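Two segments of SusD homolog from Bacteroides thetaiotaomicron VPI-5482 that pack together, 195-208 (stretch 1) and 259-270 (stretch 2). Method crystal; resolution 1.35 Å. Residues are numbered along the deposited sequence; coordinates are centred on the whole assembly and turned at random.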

# COMPACT_ATOMS: atom_id res chain seq x y z
N SER A 195 -3.49 12.79 14.95
CA SER A 195 -4.30 11.66 14.45
C SER A 195 -4.61 11.69 12.98
O SER A 195 -4.86 10.64 12.40
CB SER A 195 -5.61 11.56 15.23
OG SER A 195 -5.32 11.27 16.59
N LYS A 196 -4.59 12.85 12.34
CA LYS A 196 -5.10 12.98 11.00
C LYS A 196 -4.26 12.17 10.01
O LYS A 196 -3.07 12.43 9.84
CB LYS A 196 -5.14 14.44 10.58
CG LYS A 196 -5.95 14.70 9.32
CD LYS A 196 -6.10 16.23 9.17
CE LYS A 196 -7.23 16.57 8.29
NZ LYS A 196 -6.96 15.99 7.03
N GLY A 197 -4.92 11.21 9.36
CA GLY A 197 -4.28 10.32 8.36
C GLY A 197 -3.59 9.09 8.93
O GLY A 197 -3.57 8.05 8.30
N ILE A 198 -3.11 9.19 10.16
CA ILE A 198 -2.26 8.22 10.78
C ILE A 198 -2.92 7.38 11.88
O ILE A 198 -2.30 6.45 12.40
CB ILE A 198 -0.96 8.86 11.30
CG1 ILE A 198 -1.23 9.94 12.36
CG2 ILE A 198 -0.14 9.46 10.12
CD1 ILE A 198 0.09 10.44 13.01
N ARG A 199 -4.16 7.70 12.21
CA ARG A 199 -5.01 6.85 13.02
C ARG A 199 -6.18 6.45 12.15
O ARG A 199 -6.70 7.25 11.38
CB ARG A 199 -5.49 7.63 14.27
CG ARG A 199 -4.36 8.01 15.23
CD ARG A 199 -3.83 6.84 16.05
NE ARG A 199 -4.78 6.36 17.05
CZ ARG A 199 -4.93 6.87 18.27
NH1 ARG A 199 -4.17 7.86 18.70
NH2 ARG A 199 -5.87 6.36 19.04
N ALA A 200 -6.58 5.19 12.23
CA ALA A 200 -7.64 4.70 11.37
C ALA A 200 -8.91 5.54 11.48
O ALA A 200 -9.39 5.82 12.59
CB ALA A 200 -7.97 3.22 11.73
N SER A 201 -9.48 5.89 10.33
CA SER A 201 -10.76 6.57 10.22
C SER A 201 -11.74 5.66 9.48
O SER A 201 -11.37 4.57 9.01
CB SER A 201 -10.61 7.85 9.42
OG SER A 201 -10.38 7.55 8.02
N ARG A 202 -12.97 6.13 9.32
CA ARG A 202 -13.96 5.39 8.53
C ARG A 202 -13.43 5.17 7.11
O ARG A 202 -13.63 4.12 6.51
CB ARG A 202 -15.30 6.14 8.54
CG ARG A 202 -16.48 5.34 7.95
CD ARG A 202 -17.79 6.16 8.07
NE ARG A 202 -18.99 5.42 7.62
CZ ARG A 202 -19.64 4.54 8.36
NH1 ARG A 202 -19.20 4.20 9.55
NH2 ARG A 202 -20.72 3.94 7.88
N GLY A 203 -12.82 6.19 6.54
CA GLY A 203 -12.20 6.09 5.21
C GLY A 203 -11.09 5.07 5.10
O GLY A 203 -10.98 4.35 4.10
N SER A 204 -10.29 4.91 6.15
CA SER A 204 -9.27 3.88 6.19
C SER A 204 -9.92 2.48 6.02
O SER A 204 -9.46 1.62 5.24
CB SER A 204 -8.55 3.89 7.52
OG SER A 204 -8.07 5.17 7.88
N VAL A 205 -10.98 2.26 6.80
CA VAL A 205 -11.72 1.01 6.77
C VAL A 205 -12.30 0.75 5.39
O VAL A 205 -12.15 -0.35 4.87
CB VAL A 205 -12.83 0.97 7.84
CG1 VAL A 205 -13.68 -0.29 7.70
CG2 VAL A 205 -12.22 1.06 9.29
N ILE A 206 -12.93 1.76 4.80
CA ILE A 206 -13.52 1.57 3.48
C ILE A 206 -12.46 1.21 2.45
O ILE A 206 -12.65 0.27 1.66
CB ILE A 206 -14.29 2.84 3.06
CG1 ILE A 206 -15.54 3.03 3.94
CG2 ILE A 206 -14.70 2.75 1.58
CD1 ILE A 206 -16.13 4.43 3.85
N ALA A 207 -11.34 1.92 2.42
CA ALA A 207 -10.31 1.65 1.43
C ALA A 207 -9.77 0.24 1.56
O ALA A 207 -9.60 -0.50 0.58
CB ALA A 207 -9.19 2.65 1.52
N LEU A 208 -9.50 -0.20 2.79
CA LEU A 208 -9.00 -1.54 3.02
C LEU A 208 -10.01 -2.59 2.55
O LEU A 208 -9.66 -3.56 1.89
CB LEU A 208 -8.66 -1.74 4.50
CG LEU A 208 -8.21 -3.15 4.88
CD1 LEU A 208 -7.06 -3.67 4.01
CD2 LEU A 208 -7.89 -3.26 6.36
N GLY A 259 1.65 14.17 4.15
CA GLY A 259 0.78 13.47 5.08
C GLY A 259 -0.14 14.41 5.79
O GLY A 259 0.14 15.62 5.90
N GLY A 260 -1.24 13.85 6.29
CA GLY A 260 -2.21 14.63 7.02
C GLY A 260 -3.10 15.52 6.17
O GLY A 260 -3.83 16.35 6.71
N SER A 261 -3.13 15.32 4.86
CA SER A 261 -3.98 16.11 3.99
C SER A 261 -5.40 15.58 3.94
O SER A 261 -5.67 14.45 4.36
CB SER A 261 -3.44 16.15 2.54
OG SER A 261 -3.83 14.96 1.84
N ASP A 262 -6.29 16.35 3.33
CA ASP A 262 -7.68 15.93 3.20
C ASP A 262 -7.88 14.84 2.13
O ASP A 262 -8.99 14.38 1.93
CB ASP A 262 -8.58 17.10 2.80
CG ASP A 262 -8.87 18.07 3.95
OD1 ASP A 262 -8.36 17.87 5.06
OD2 ASP A 262 -9.66 19.01 3.72
N GLU A 263 -6.81 14.44 1.44
CA GLU A 263 -6.89 13.39 0.45
C GLU A 263 -6.48 12.05 1.06
O GLU A 263 -6.80 10.99 0.50
CB GLU A 263 -6.02 13.75 -0.76
CG GLU A 263 -6.22 12.82 -1.90
CD GLU A 263 -5.69 13.27 -3.23
OE1 GLU A 263 -5.61 14.49 -3.46
OE2 GLU A 263 -5.46 12.37 -4.08
N GLY A 264 -5.78 12.06 2.17
CA GLY A 264 -5.28 10.81 2.73
C GLY A 264 -6.42 9.96 3.28
O GLY A 264 -7.36 10.49 3.88
N LEU A 265 -6.36 8.65 3.09
CA LEU A 265 -7.30 7.74 3.74
C LEU A 265 -6.56 6.92 4.80
O LEU A 265 -7.16 6.68 5.87
CB LEU A 265 -8.04 6.84 2.74
CG LEU A 265 -8.97 7.59 1.79
CD1 LEU A 265 -9.58 6.61 0.78
CD2 LEU A 265 -10.04 8.37 2.50
N PHE A 266 -5.36 6.41 4.56
CA PHE A 266 -4.58 5.79 5.64
C PHE A 266 -3.14 6.03 5.32
O PHE A 266 -2.70 5.84 4.16
CB PHE A 266 -4.87 4.29 5.86
CG PHE A 266 -4.16 3.77 7.07
CD1 PHE A 266 -4.52 4.27 8.32
CD2 PHE A 266 -3.07 2.95 6.98
CE1 PHE A 266 -3.83 3.89 9.44
CE2 PHE A 266 -2.36 2.59 8.11
CZ PHE A 266 -2.74 3.07 9.34
N GLU A 267 -2.36 6.40 6.33
CA GLU A 267 -0.95 6.76 6.21
C GLU A 267 -0.16 6.17 7.36
O GLU A 267 -0.70 6.02 8.45
CB GLU A 267 -0.80 8.29 6.20
CG GLU A 267 -1.76 8.97 5.26
CD GLU A 267 -1.75 10.49 5.34
OE1 GLU A 267 -0.98 11.06 6.15
OE2 GLU A 267 -2.56 11.09 4.60
N ILE A 268 1.09 5.83 7.09
CA ILE A 268 2.05 5.41 8.09
C ILE A 268 2.84 6.65 8.47
O ILE A 268 3.38 7.35 7.62
CB ILE A 268 3.00 4.32 7.51
CG1 ILE A 268 2.23 3.08 7.05
CG2 ILE A 268 4.04 3.90 8.57
CD1 ILE A 268 2.98 2.17 6.05
N ALA A 269 2.92 6.96 9.77
CA ALA A 269 3.48 8.20 10.24
C ALA A 269 5.00 8.20 10.20
O ALA A 269 5.64 7.26 10.68
CB ALA A 269 3.00 8.45 11.70
N GLN A 270 5.57 9.26 9.63
CA GLN A 270 6.97 9.59 9.82
C GLN A 270 7.04 10.87 10.63
O GLN A 270 6.23 11.79 10.44
CB GLN A 270 7.71 9.79 8.48
CG GLN A 270 9.15 9.36 8.55
CD GLN A 270 9.95 9.57 7.28
OE1 GLN A 270 9.49 10.18 6.29
NE2 GLN A 270 11.14 9.08 7.31
O HOH W 1 -0.46 4.97 11.00
O HOH W 2 -8.32 9.23 7.22

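The two segments meet in a mixed contact, in which direct hydrogen bonds, a salt bridge and two bridging waters are interleaved with apolar packing, joining loop and helix start to a turn and a strand.

At one end, the side chain of Lys-196, t at chi1 to chi3 and m at chi4, reaches across to the beginning of the Ser-261 to Gly-264 type I turn. Lys-196 NZ forms a salt bridge with Asp-262 OD1 (3.1 Å) and donates to the backbone O of Gly-260 (3.2 Å), so the ammonium group ties both a charged side chain and the main chain. Next to it, Gly-197 accepts a hydrogen bond through its O from Glu-267 N (2.8 Å). The close approach here depends on glycine: a CB on Gly-197 would lie 2.7 Å from Glu-267 OE1, and this same carboxylate oxygen, Glu-267 OE1, accepts from Gly-260 N (2.8 Å), holding the loop before the turn against the strand.

Ile-198 continues the pairing without a second direct backbone hydrogen bond. Ile-198 CA makes a CA-H...O contact with Glu-267 O (3.6 Å), while water 1 donates to both Ile-198 O (2.7 Å) and Glu-267 O (2.8 Å). Ile-198 CG2 packs on Ala-269 CB (3.7 Å).

At the helix start, Ser-204 OG donates to Leu-265 O (2.7 Å) and accepts from Ser-201 N (2.9 Å). Ser-201, the N-cap, accepts from Ser-204 N through its OG (3.2 Å), so the two serines brace each other while one of them anchors the corner of stretch 2. Water 2 lies 2.8 Å from Ser-201 OG and donates to Leu-265 O (3.1 Å), giving that carbonyl a second donor. Ser-204 OG also lies at the edge of the Phe-266 ring, 3.7 Å from Phe-266 CD1. Further along the helix, Ala-207 CB meets Leu-265 CD1 (4.0 Å).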